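Side-chain contacts in CaaX farnesyltransferase beta subunit Ram1 (Aspergillus fumigatus, PDB 4L9P), which pairs with the alpha subunit Ram2 in a zinc enzyme that probably transfers the farnesyl group of farnesyl diphosphate to a cysteine near the C-terminus of target proteins: residues B[202-205]-B[206-210]; B[228-231]-B[232-236]; B[241-245]-B[246-250]; B[253-256]-B[257-261]; B[286-289]-B[290-293]. All blocks are in the same frame, centred on the assembly; numbering follows the deposited sequence.

Interaction 1: residues B[202-205]-B[206-210]; sequences SSYA and AVLSI
The carbonyl oxygen of Ala205 is gripped twice by one residue a turn further along: the backbone N of Ser209 reaches Ala205 O at 2.9 Å, and the hydroxyl Ser209 OG donates to Ala205 O at 2.8 Å. The two donors come from opposite faces of the carbonyl plane, so the oxygen sits between them. This is the familiar helical serine arrangement, here in the middle of helix 200-213 of the alpha-alpha toroid. It depends on the hydroxyl lying beside its own backbone N (chi1 -64°), which turns OG back along the helix; serine suits a buried position where its short polar arm can be satisfied at home.

Round the helix, Tyr204 and Leu208 meet four residues apart. With CG anti to the backbone N (chi1 167°), the Tyr204 ring tilts toward the next turn, where Leu208 lays CD1 over one face in a CH-pi contact. The methyl lies 3.7 Å from the ring centroid, 24° off the normal. A branched, purely apolar side chain fits this place, because one methyl can rest on the ring, and the side chain also packs against Ile500 and Leu263. The phenol hydroxyl has its partner elsewhere: Tyr204 OH bonds to Tyr255 OH of helix 251-263. Small residues, Ala205 and Ala206, keep neighbouring surfaces of the helix slim, and Ala206 touches Ile190.

Leu208 CD1 is displaced from the ring centre toward the hydroxyl-bearing rim, and its closest ring atom is Tyr204 CZ, at 3.4 Å.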
# COMPACT_ATOMS: atom_id res chain seq x y z
N SER B 202 -11.80 2.79 -8.51
CA SER B 202 -12.53 3.93 -9.05
C SER B 202 -13.80 4.20 -8.25
O SER B 202 -14.23 5.35 -8.15
CB SER B 202 -12.89 3.73 -10.55
OG SER B 202 -13.17 2.39 -10.85
N SER B 203 -14.42 3.16 -7.69
CA SER B 203 -15.59 3.39 -6.85
C SER B 203 -15.20 4.08 -5.54
O SER B 203 -15.91 5.00 -5.10
CB SER B 203 -16.24 2.02 -6.58
OG SER B 203 -16.86 1.51 -7.75
N TYR B 204 -14.08 3.67 -4.95
CA TYR B 204 -13.57 4.34 -3.76
C TYR B 204 -13.27 5.81 -4.07
O TYR B 204 -13.68 6.73 -3.35
CB TYR B 204 -12.32 3.56 -3.35
CG TYR B 204 -11.42 4.21 -2.32
CD1 TYR B 204 -11.55 3.93 -0.96
CD2 TYR B 204 -10.36 5.04 -2.70
CE1 TYR B 204 -10.67 4.44 -0.01
CE2 TYR B 204 -9.45 5.53 -1.78
CZ TYR B 204 -9.62 5.23 -0.43
OH TYR B 204 -8.69 5.75 0.44
N ALA B 205 -12.53 6.07 -5.13
CA ALA B 205 -12.20 7.46 -5.49
C ALA B 205 -13.44 8.29 -5.73
O ALA B 205 -13.52 9.46 -5.30
CB ALA B 205 -11.33 7.48 -6.76
N ALA B 206 -14.43 7.71 -6.41
CA ALA B 206 -15.63 8.46 -6.65
C ALA B 206 -16.42 8.74 -5.37
O ALA B 206 -16.94 9.84 -5.20
CB ALA B 206 -16.51 7.71 -7.70
N VAL B 207 -16.59 7.72 -4.53
CA VAL B 207 -17.30 7.95 -3.27
C VAL B 207 -16.63 8.97 -2.39
O VAL B 207 -17.31 9.81 -1.78
CB VAL B 207 -17.50 6.60 -2.52
CG1 VAL B 207 -18.05 6.81 -1.08
CG2 VAL B 207 -18.48 5.72 -3.30
N LEU B 208 -15.31 8.93 -2.30
CA LEU B 208 -14.60 9.92 -1.48
C LEU B 208 -14.74 11.31 -2.10
O LEU B 208 -14.86 12.33 -1.37
CB LEU B 208 -13.11 9.55 -1.39
CG LEU B 208 -12.82 8.33 -0.50
CD1 LEU B 208 -11.33 8.18 -0.28
CD2 LEU B 208 -13.57 8.26 0.81
N SER B 209 -14.72 11.38 -3.44
CA SER B 209 -14.94 12.69 -4.09
C SER B 209 -16.31 13.25 -3.80
O SER B 209 -16.49 14.45 -3.55
CB SER B 209 -14.74 12.56 -5.61
OG SER B 209 -13.39 12.21 -5.96
N ILE B 210 -17.34 12.38 -3.91
CA ILE B 210 -18.70 12.79 -3.61
C ILE B 210 -18.81 13.23 -2.16
O ILE B 210 -19.50 14.22 -1.88
CB ILE B 210 -19.64 11.59 -3.95
CG1 ILE B 210 -19.78 11.51 -5.48
CG2 ILE B 210 -21.00 11.73 -3.26
CD1 ILE B 210 -20.40 10.18 -5.95

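Interaction 2: residues B[228-231]-B[232-236]; sequences WKWL and GKLKQ
Trp230 presents a face of its indole to Leu234, which crosses it at a slant from one turn later in the helix. The leucine methyl CD1 sits over the six-membered ring, 4.1 Å from its centroid and 27° off the normal, a CH-pi contact displaced toward the rim; its closest ring atom is Trp230 CZ2, 3.7 Å from Leu234 CD1. The indole is swung against Leu234 because Trp230 CG is anti to the backbone N (chi1 165°). Leu231 adds a second apolar surface, its CD2 lying 4.0 Å from Leu234 CD1, so that one methyl of Leu234 touches both earlier side chains. Leucine suits the place: its branch point lets CD1 reach between the indole and Leu231 while CD2 lies by Trp230 NE1.

The backbone changes character here. Gly232 N still bonds to Trp228 O four residues back, but Lys233 N bonds to Trp230 O and only weakly to Lys229 O, while Leu234 N turns to Leu231 O at 3.0 Å. Such i to i+3 bonds, with the donors standing well above the carbonyl planes, mark the tightened last turn. Lys233 runs extended along its exposed side.

Helix 224-234 is packed between two others: Trp230 and Leu234 touch Val200 of helix 200-213, whereas Leu231 lies on Ala257 and Val260 of helix 251-263.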
# COMPACT_ATOMS: atom_id res chain seq x y z
N TRP B 228 -24.20 -2.50 -3.86
CA TRP B 228 -24.17 -3.65 -2.96
C TRP B 228 -24.17 -4.99 -3.72
O TRP B 228 -23.38 -5.90 -3.39
CB TRP B 228 -25.41 -3.55 -2.08
CG TRP B 228 -25.64 -4.66 -1.10
CD1 TRP B 228 -24.92 -4.97 0.03
CD2 TRP B 228 -26.77 -5.53 -1.13
NE1 TRP B 228 -25.53 -6.02 0.71
CE2 TRP B 228 -26.67 -6.39 0.01
CE3 TRP B 228 -27.83 -5.68 -2.02
CZ2 TRP B 228 -27.66 -7.38 0.32
CZ3 TRP B 228 -28.81 -6.66 -1.73
CH2 TRP B 228 -28.72 -7.49 -0.56
N LYS B 229 -25.01 -5.11 -4.75
CA LYS B 229 -25.01 -6.35 -5.51
C LYS B 229 -23.66 -6.60 -6.20
O LYS B 229 -23.15 -7.72 -6.19
CB LYS B 229 -26.14 -6.34 -6.57
CG LYS B 229 -27.52 -6.44 -5.91
CD LYS B 229 -28.61 -6.48 -6.94
CE LYS B 229 -29.90 -6.89 -6.34
NZ LYS B 229 -30.77 -7.16 -7.51
N TRP B 230 -23.08 -5.54 -6.78
CA TRP B 230 -21.83 -5.67 -7.50
C TRP B 230 -20.72 -5.98 -6.51
O TRP B 230 -19.91 -6.91 -6.74
CB TRP B 230 -21.54 -4.40 -8.33
CG TRP B 230 -20.11 -4.37 -8.77
CD1 TRP B 230 -19.50 -5.18 -9.72
CD2 TRP B 230 -19.07 -3.49 -8.27
NE1 TRP B 230 -18.16 -4.88 -9.78
CE2 TRP B 230 -17.88 -3.83 -8.94
CE3 TRP B 230 -19.08 -2.42 -7.36
CZ2 TRP B 230 -16.67 -3.18 -8.71
CZ3 TRP B 230 -17.93 -1.76 -7.10
CH2 TRP B 230 -16.72 -2.13 -7.80
N LEU B 231 -20.62 -5.23 -5.40
CA LEU B 231 -19.53 -5.53 -4.44
C LEU B 231 -19.65 -6.96 -3.93
O LEU B 231 -18.66 -7.63 -3.66
CB LEU B 231 -19.58 -4.58 -3.25
CG LEU B 231 -19.08 -3.17 -3.53
CD1 LEU B 231 -19.39 -2.30 -2.29
CD2 LEU B 231 -17.60 -3.17 -3.87
N GLY B 232 -20.88 -7.45 -3.76
CA GLY B 232 -21.05 -8.83 -3.31
C GLY B 232 -20.45 -9.86 -4.27
O GLY B 232 -20.04 -10.94 -3.84
N LYS B 233 -20.40 -9.52 -5.57
CA LYS B 233 -19.76 -10.39 -6.55
C LYS B 233 -18.25 -10.52 -6.38
O LYS B 233 -17.63 -11.46 -6.89
CB LYS B 233 -20.09 -9.96 -7.98
CG LYS B 233 -21.58 -9.99 -8.25
CD LYS B 233 -21.85 -9.45 -9.64
CE LYS B 233 -23.37 -9.53 -9.92
NZ LYS B 233 -23.68 -9.02 -11.27
N LEU B 234 -17.66 -9.53 -5.73
CA LEU B 234 -16.21 -9.50 -5.54
C LEU B 234 -15.74 -10.33 -4.36
O LEU B 234 -14.55 -10.62 -4.24
CB LEU B 234 -15.74 -8.08 -5.40
CG LEU B 234 -16.18 -7.13 -6.53
CD1 LEU B 234 -15.62 -5.73 -6.30
CD2 LEU B 234 -15.80 -7.54 -7.99
N LYS B 235 -16.66 -10.67 -3.44
CA LYS B 235 -16.27 -11.40 -2.25
C LYS B 235 -15.80 -12.78 -2.64
O LYS B 235 -16.52 -13.50 -3.36
CB LYS B 235 -17.49 -11.49 -1.29
CG LYS B 235 -17.20 -12.21 -0.00
CD LYS B 235 -16.31 -11.42 0.96
CE LYS B 235 -16.18 -12.19 2.30
NZ LYS B 235 -15.38 -11.47 3.30
N GLN B 236 -14.63 -13.18 -2.15
CA GLN B 236 -14.03 -14.46 -2.51
C GLN B 236 -14.14 -15.49 -1.39
O GLN B 236 -14.28 -15.13 -0.22
CB GLN B 236 -12.55 -14.26 -2.81
CG GLN B 236 -12.31 -13.31 -4.00
CD GLN B 236 -13.08 -13.78 -5.26
OE1 GLN B 236 -13.96 -13.03 -5.84
NE2 GLN B 236 -12.79 -14.97 -5.68

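Interaction 3: residues B[241-245]-B[246-250]; sequences FTVCE and GGEED
Val243 N gives its hydrogen to Glu248 O at 2.9 Å, with the nitrogen nearly in line with the C=O bond, though the N-H itself is bent away (142°), and the neighbouring Thr242 CA adds a CA-H...O contact to the same oxygen. Beside this bond Val243 lays CG2 against the carboxylate carbon of the glutamate, Val243 CG2 to Glu248 CD being 3.5 Å. The glutamate can curl back in this way because its chain is bent at chi2 (-86°), and its carboxylate goes on to a salt bridge with Arg252.

At the closed end, Gly247 N bonds to Cys244 O at 2.9 Å, completing a type II beta turn. Gly246 holds the third position with positive phi, where a side chain would jam against the preceding carbonyl. Gly247 is equally apt, since its bare CA leaves room for Cys244 SG. Water 2 joins Gly246 N to Thr242 OG1, and water 1 links Phe241 N to Asp250 O.

Further out, Gly246 O bonds to His127 of the alpha subunit, while Phe241 packs on helix 251-263. Asp250 also pairs with Arg252 of the isoprenoid-analogue pocket. The arrangement is a type II turn within the loop joining helices 224-234 and 251-263 of the alpha-alpha toroid, ending in an aspartate N-cap.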
# COMPACT_ATOMS: atom_id res chain seq x y z
N PHE B 241 -11.38 -9.84 -1.37
CA PHE B 241 -12.18 -9.26 -2.46
C PHE B 241 -11.28 -9.09 -3.67
O PHE B 241 -10.12 -8.64 -3.57
CB PHE B 241 -12.65 -7.84 -2.07
CG PHE B 241 -13.70 -7.83 -1.03
CD1 PHE B 241 -13.38 -7.93 0.33
CD2 PHE B 241 -15.03 -7.76 -1.43
CE1 PHE B 241 -14.43 -7.91 1.30
CE2 PHE B 241 -16.09 -7.78 -0.46
CZ PHE B 241 -15.78 -7.86 0.90
N THR B 242 -11.81 -9.43 -4.84
CA THR B 242 -11.18 -8.98 -6.08
C THR B 242 -11.48 -7.53 -6.33
O THR B 242 -12.40 -6.97 -5.73
CB THR B 242 -11.69 -9.85 -7.29
OG1 THR B 242 -13.14 -9.91 -7.27
CG2 THR B 242 -11.11 -11.27 -7.20
N VAL B 243 -10.69 -6.90 -7.21
CA VAL B 243 -10.87 -5.47 -7.43
C VAL B 243 -11.93 -5.19 -8.50
O VAL B 243 -12.46 -4.07 -8.60
CB VAL B 243 -9.54 -4.77 -7.80
CG1 VAL B 243 -8.56 -4.90 -6.57
CG2 VAL B 243 -8.90 -5.40 -9.08
N CYS B 244 -12.24 -6.21 -9.28
CA CYS B 244 -13.29 -6.12 -10.29
C CYS B 244 -13.62 -7.55 -10.66
O CYS B 244 -12.86 -8.50 -10.27
CB CYS B 244 -12.85 -5.30 -11.53
SG CYS B 244 -11.50 -5.97 -12.46
N GLU B 245 -14.73 -7.75 -11.38
CA GLU B 245 -15.10 -9.13 -11.73
C GLU B 245 -14.07 -9.67 -12.71
O GLU B 245 -13.84 -9.09 -13.79
CB GLU B 245 -16.48 -9.16 -12.39
CG GLU B 245 -17.54 -8.78 -11.33
CD GLU B 245 -18.93 -8.87 -11.95
OE1 GLU B 245 -19.45 -10.00 -12.12
OE2 GLU B 245 -19.53 -7.82 -12.25
N GLY B 246 -13.42 -10.76 -12.35
CA GLY B 246 -12.37 -11.29 -13.21
C GLY B 246 -11.00 -10.70 -12.95
O GLY B 246 -10.06 -11.07 -13.61
N GLY B 247 -10.90 -9.78 -11.97
CA GLY B 247 -9.63 -9.12 -11.66
C GLY B 247 -8.89 -9.74 -10.49
O GLY B 247 -9.30 -10.72 -9.87
N GLU B 248 -7.77 -9.12 -10.17
CA GLU B 248 -6.90 -9.63 -9.11
C GLU B 248 -7.51 -9.44 -7.70
O GLU B 248 -8.33 -8.53 -7.44
CB GLU B 248 -5.51 -8.94 -9.12
CG GLU B 248 -5.57 -7.42 -8.92
CD GLU B 248 -5.77 -6.57 -10.20
OE1 GLU B 248 -6.25 -7.07 -11.22
OE2 GLU B 248 -5.44 -5.36 -10.16
N GLU B 249 -7.08 -10.33 -6.79
CA GLU B 249 -7.44 -10.26 -5.37
C GLU B 249 -6.24 -9.83 -4.56
O GLU B 249 -5.24 -10.53 -4.50
CB GLU B 249 -7.91 -11.63 -4.90
CG GLU B 249 -8.36 -11.57 -3.41
CD GLU B 249 -8.86 -12.85 -2.86
OE1 GLU B 249 -8.90 -13.91 -3.55
OE2 GLU B 249 -9.23 -12.84 -1.65
N ASP B 250 -6.42 -8.70 -3.86
CA ASP B 250 -5.35 -8.20 -2.96
C ASP B 250 -5.99 -7.26 -1.99
O ASP B 250 -7.19 -6.98 -2.07
CB ASP B 250 -4.17 -7.59 -3.76
CG ASP B 250 -4.55 -6.38 -4.57
OD1 ASP B 250 -5.26 -5.52 -4.02
OD2 ASP B 250 -4.14 -6.29 -5.76
O HOH W 1 -8.84 -8.74 -0.69
O HOH W 2 -13.95 -11.85 -9.58

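Interaction 4: residues B[253-256]-B[257-261]; sequences GAYC and AMVVH. With FII ([(3,7,11-trimethyl-dodeca-2,6,10-trienyloxycarbamoyl)-methyl]-phosphonic acid), chain Q.
Two first torsions set the meeting of Tyr255 and Val259. Tyr255 CG is anti to the backbone N (chi1 167°), which tilts the phenol toward the following turn, and Val259 has CG2 beside its backbone N, opposite the carbonyl carbon, so this branch faces back toward the ring. The methyl comes to rest over one face of the phenol, near the rim, with Val259 CG2 3.5 Å from Tyr255 CE1. Valine suits the place because branching at CB holds a methyl close to the helix surface.

Across the ring from CE1, the other edge meets the bound isoprenoid analogue FII. Its terminal methyl C1 lies close to the ring plane, 3.8 Å from Tyr255 CD2, and the same methyl is 3.8 Å from Cys256 SG. A flat aromatic edge and a soft thiol sulfur are suitable neighbours for the hydrocarbon end of the isoprenoid, whose polar head is bound elsewhere, by residues including His311 and Lys362. Tyr255 and Cys256, on helix 251-263 of the alpha-alpha toroid, both line the FII pocket. The phenol hydroxyl is held outside the segments, where Tyr255 OH bonds to Ile497 O.

Beneath the side chains the helix is regular: Val259 N to Tyr255 O is 2.9 Å, and Val260 N to Cys256 O is 3.1 Å and almost straight at 173°. Ala257, small enough to sit close against the helix backbone, has CB 3.1 Å from Gly253 O and turns its methyl to Leu231 of helix 224-234. Met258, bent at chi2 and chi3, leads away from the ring, and its side chain packs on Leu324 and Phe461.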
# COMPACT_ATOMS: atom_id res chain seq x y z
N GLY B 253 -8.37 -4.42 -2.76
CA GLY B 253 -9.75 -4.81 -2.98
C GLY B 253 -10.52 -4.79 -1.69
O GLY B 253 -11.60 -4.19 -1.63
N ALA B 254 -9.94 -5.39 -0.63
CA ALA B 254 -10.62 -5.43 0.63
C ALA B 254 -10.84 -4.01 1.20
O ALA B 254 -11.93 -3.67 1.65
CB ALA B 254 -9.84 -6.26 1.63
N TYR B 255 -9.76 -3.21 1.28
CA TYR B 255 -9.88 -1.89 1.87
C TYR B 255 -10.83 -0.99 1.06
O TYR B 255 -11.74 -0.33 1.63
CB TYR B 255 -8.48 -1.25 1.91
CG TYR B 255 -8.50 0.22 2.20
CD1 TYR B 255 -8.83 0.71 3.47
CD2 TYR B 255 -8.20 1.12 1.19
CE1 TYR B 255 -8.89 2.09 3.69
CE2 TYR B 255 -8.24 2.47 1.39
CZ TYR B 255 -8.60 2.97 2.65
OH TYR B 255 -8.67 4.34 2.82
N CYS B 256 -10.67 -0.94 -0.27
CA CYS B 256 -11.55 -0.07 -1.05
C CYS B 256 -13.01 -0.52 -0.99
O CYS B 256 -13.90 0.34 -0.86
CB CYS B 256 -11.11 -0.03 -2.51
SG CYS B 256 -9.50 0.79 -2.79
N ALA B 257 -13.26 -1.84 -1.07
CA ALA B 257 -14.63 -2.31 -0.99
C ALA B 257 -15.24 -1.95 0.35
O ALA B 257 -16.42 -1.53 0.43
CB ALA B 257 -14.68 -3.84 -1.19
N MET B 258 -14.49 -2.15 1.43
CA MET B 258 -15.08 -1.90 2.75
C MET B 258 -15.25 -0.43 3.08
O MET B 258 -16.19 -0.08 3.80
CB MET B 258 -14.30 -2.62 3.84
CG MET B 258 -14.46 -4.15 3.72
SD MET B 258 -16.23 -4.78 3.60
CE MET B 258 -16.99 -4.03 5.01
N VAL B 259 -14.41 0.43 2.54
CA VAL B 259 -14.65 1.87 2.71
C VAL B 259 -15.90 2.27 1.96
O VAL B 259 -16.72 3.04 2.50
CB VAL B 259 -13.44 2.67 2.19
CG1 VAL B 259 -13.84 4.14 1.95
CG2 VAL B 259 -12.31 2.58 3.20
N VAL B 260 -16.08 1.82 0.71
CA VAL B 260 -17.35 2.12 -0.00
C VAL B 260 -18.56 1.58 0.78
O VAL B 260 -19.57 2.28 0.94
CB VAL B 260 -17.32 1.53 -1.38
CG1 VAL B 260 -18.70 1.60 -2.10
CG2 VAL B 260 -16.24 2.28 -2.23
N HIS B 261 -18.41 0.35 1.27
CA HIS B 261 -19.51 -0.29 2.01
C HIS B 261 -19.87 0.56 3.23
O HIS B 261 -21.07 0.80 3.50
CB HIS B 261 -19.04 -1.68 2.39
CG HIS B 261 -20.09 -2.54 3.01
ND1 HIS B 261 -20.59 -2.33 4.28
CD2 HIS B 261 -20.79 -3.59 2.49
CE1 HIS B 261 -21.53 -3.24 4.53
NE2 HIS B 261 -21.67 -4.02 3.45
C1 FII Q . -6.16 2.26 -1.84
C2 FII Q . -5.05 1.86 -2.78
C6 FII Q . -5.46 1.60 -4.17
C10 FII Q . -3.79 1.37 -2.19
C11 FII Q . -2.62 0.84 -3.02
C12 FII Q . -1.58 1.99 -3.14
C15 FII Q . -0.15 1.60 -3.51
C18 FII Q . 0.91 2.69 -3.64
C22 FII Q . 0.01 0.26 -4.15
C23 FII Q . 1.44 -0.26 -4.16
C24 FII Q . 1.58 -1.46 -5.03
C27 FII Q . 3.01 -1.68 -5.39
C30 FII Q . 3.79 -2.56 -4.42
C34 FII Q . 3.30 -1.63 -6.84
C35 FII Q . 4.62 -2.10 -7.42
O36 FII Q . 5.35 -1.02 -7.97
N42 FII Q . 5.60 0.02 -7.12
C43 FII Q . 6.91 -0.01 -6.61
O44 FII Q . 7.75 -0.89 -6.85
C45 FII Q . 7.23 1.19 -5.73
P46 FII Q . 8.42 0.81 -4.34
O49 FII Q . 7.93 -0.44 -3.71
O50 FII Q . 9.80 0.75 -4.92
O51 FII Q . 8.24 2.05 -3.43

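Interaction 5: residues B[286-289]-B[290-293]; sequences DGLP and EYLS
The Tyr291 ring takes Leu288 at its rim: Leu288 O lies near the ring plane at the edge, and Leu288 CD1 approaches Tyr291 CD2 at 4.2 Å. The other flat group, the carboxylate of Glu290, folds back over the start of the helix. Its chain bends at chi2 (91°), bringing OE1 3.1 Å from Gly287 C and beside the proline ring, where Pro289 CD is 3.4 Å from Glu290 OE1. Pro289 and Glu290 lie side by side and point the same way.

Water 3 completes the arrangement by accepting from Gly287 N at 2.9 Å and donating to Glu290 OE1 at 2.9 Å. Each residue type has its reason: glycine tolerates the positive phi of the N-cap, proline lacks an N-H where a first helical turn has no use for one, and a glutamate would be favoured by the positive end of the helix dipole. Leu288 and Leu292 turn their apolar chains inward to Cys321 of helix 312-323.

The backbone then runs regularly, Tyr291 N bonding to Gly287 O at 3.0 Å and Leu292 N to Leu288 O at 2.9 Å. At the far end Ser293 OG bonds to Lys230 of the alpha subunit. The whole is a helix N-terminus of the alpha-alpha toroid, in which a glutamate three residues past the N-cap reaches the cap's N-H through water, a water-mediated version of one half of a capping box, the N-cap glycine having no side chain to supply the other.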
# COMPACT_ATOMS: atom_id res chain seq x y z
N ASP B 286 -17.26 -11.60 6.76
CA ASP B 286 -16.96 -13.00 7.11
C ASP B 286 -15.68 -13.45 6.46
O ASP B 286 -15.51 -13.32 5.25
CB ASP B 286 -18.10 -13.87 6.63
CG ASP B 286 -19.21 -14.03 7.63
OD1 ASP B 286 -19.02 -13.69 8.80
OD2 ASP B 286 -20.27 -14.56 7.21
N GLY B 287 -14.73 -13.93 7.26
CA GLY B 287 -13.46 -14.46 6.77
C GLY B 287 -12.48 -13.33 6.45
O GLY B 287 -11.32 -13.61 6.09
N LEU B 288 -12.90 -12.07 6.60
CA LEU B 288 -12.04 -10.94 6.17
C LEU B 288 -10.84 -10.64 7.09
O LEU B 288 -9.72 -10.60 6.62
CB LEU B 288 -12.89 -9.67 6.00
CG LEU B 288 -12.12 -8.41 5.58
CD1 LEU B 288 -11.32 -8.63 4.27
CD2 LEU B 288 -13.13 -7.29 5.42
N PRO B 289 -11.04 -10.53 8.41
CA PRO B 289 -9.82 -10.29 9.21
C PRO B 289 -8.88 -11.52 9.17
O PRO B 289 -7.66 -11.32 9.28
CB PRO B 289 -10.36 -10.00 10.64
CG PRO B 289 -11.72 -10.71 10.67
CD PRO B 289 -12.28 -10.59 9.22
N GLU B 290 -9.42 -12.73 9.07
CA GLU B 290 -8.56 -13.90 8.92
C GLU B 290 -7.73 -13.81 7.62
O GLU B 290 -6.51 -14.11 7.63
CB GLU B 290 -9.42 -15.17 8.91
CG GLU B 290 -10.18 -15.39 10.22
CD GLU B 290 -11.55 -14.78 10.25
OE1 GLU B 290 -11.89 -13.93 9.43
OE2 GLU B 290 -12.34 -15.18 11.15
N TYR B 291 -8.34 -13.36 6.52
CA TYR B 291 -7.63 -13.17 5.27
C TYR B 291 -6.52 -12.13 5.50
O TYR B 291 -5.37 -12.31 5.07
CB TYR B 291 -8.62 -12.70 4.22
CG TYR B 291 -7.98 -12.08 3.00
CD1 TYR B 291 -7.41 -12.87 2.01
CD2 TYR B 291 -7.90 -10.71 2.87
CE1 TYR B 291 -6.83 -12.31 0.87
CE2 TYR B 291 -7.34 -10.12 1.79
CZ TYR B 291 -6.76 -10.88 0.80
OH TYR B 291 -6.27 -10.24 -0.31
N LEU B 292 -6.85 -11.02 6.16
CA LEU B 292 -5.81 -10.00 6.34
C LEU B 292 -4.66 -10.54 7.23
O LEU B 292 -3.48 -10.26 6.98
CB LEU B 292 -6.41 -8.75 6.97
CG LEU B 292 -7.50 -8.09 6.11
CD1 LEU B 292 -8.25 -6.94 6.84
CD2 LEU B 292 -6.86 -7.54 4.79
N SER B 293 -4.98 -11.34 8.28
CA SER B 293 -3.92 -11.93 9.10
C SER B 293 -2.97 -12.78 8.22
O SER B 293 -1.75 -12.84 8.47
CB SER B 293 -4.58 -12.84 10.12
OG SER B 293 -3.59 -13.62 10.80
O HOH W 3 -14.69 -13.84 10.13

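The five contacts follow the chain in order, all within the alpha-alpha toroid, and together pass through helices 200-213, 224-234, 251-263 and 288-293. Interaction 4 is central: its centre lies about 11 Å from those of interactions 1 and 2, 12 Å from interaction 3 and 13 Å from interaction 5, and it touches all four. Interaction 3 is the connection between the helices of interactions 2 and 4. Interactions 1 and 5 are the most separated, about 24 Å between centres, and do not touch. Lys235 NZ of interaction 2 bonds to Asp286 O of interaction 5. Helix 251-263, which supplies Tyr255 and Cys256 to the isoprenoid-analogue pocket, is therefore packed against parts of the chain before and after it.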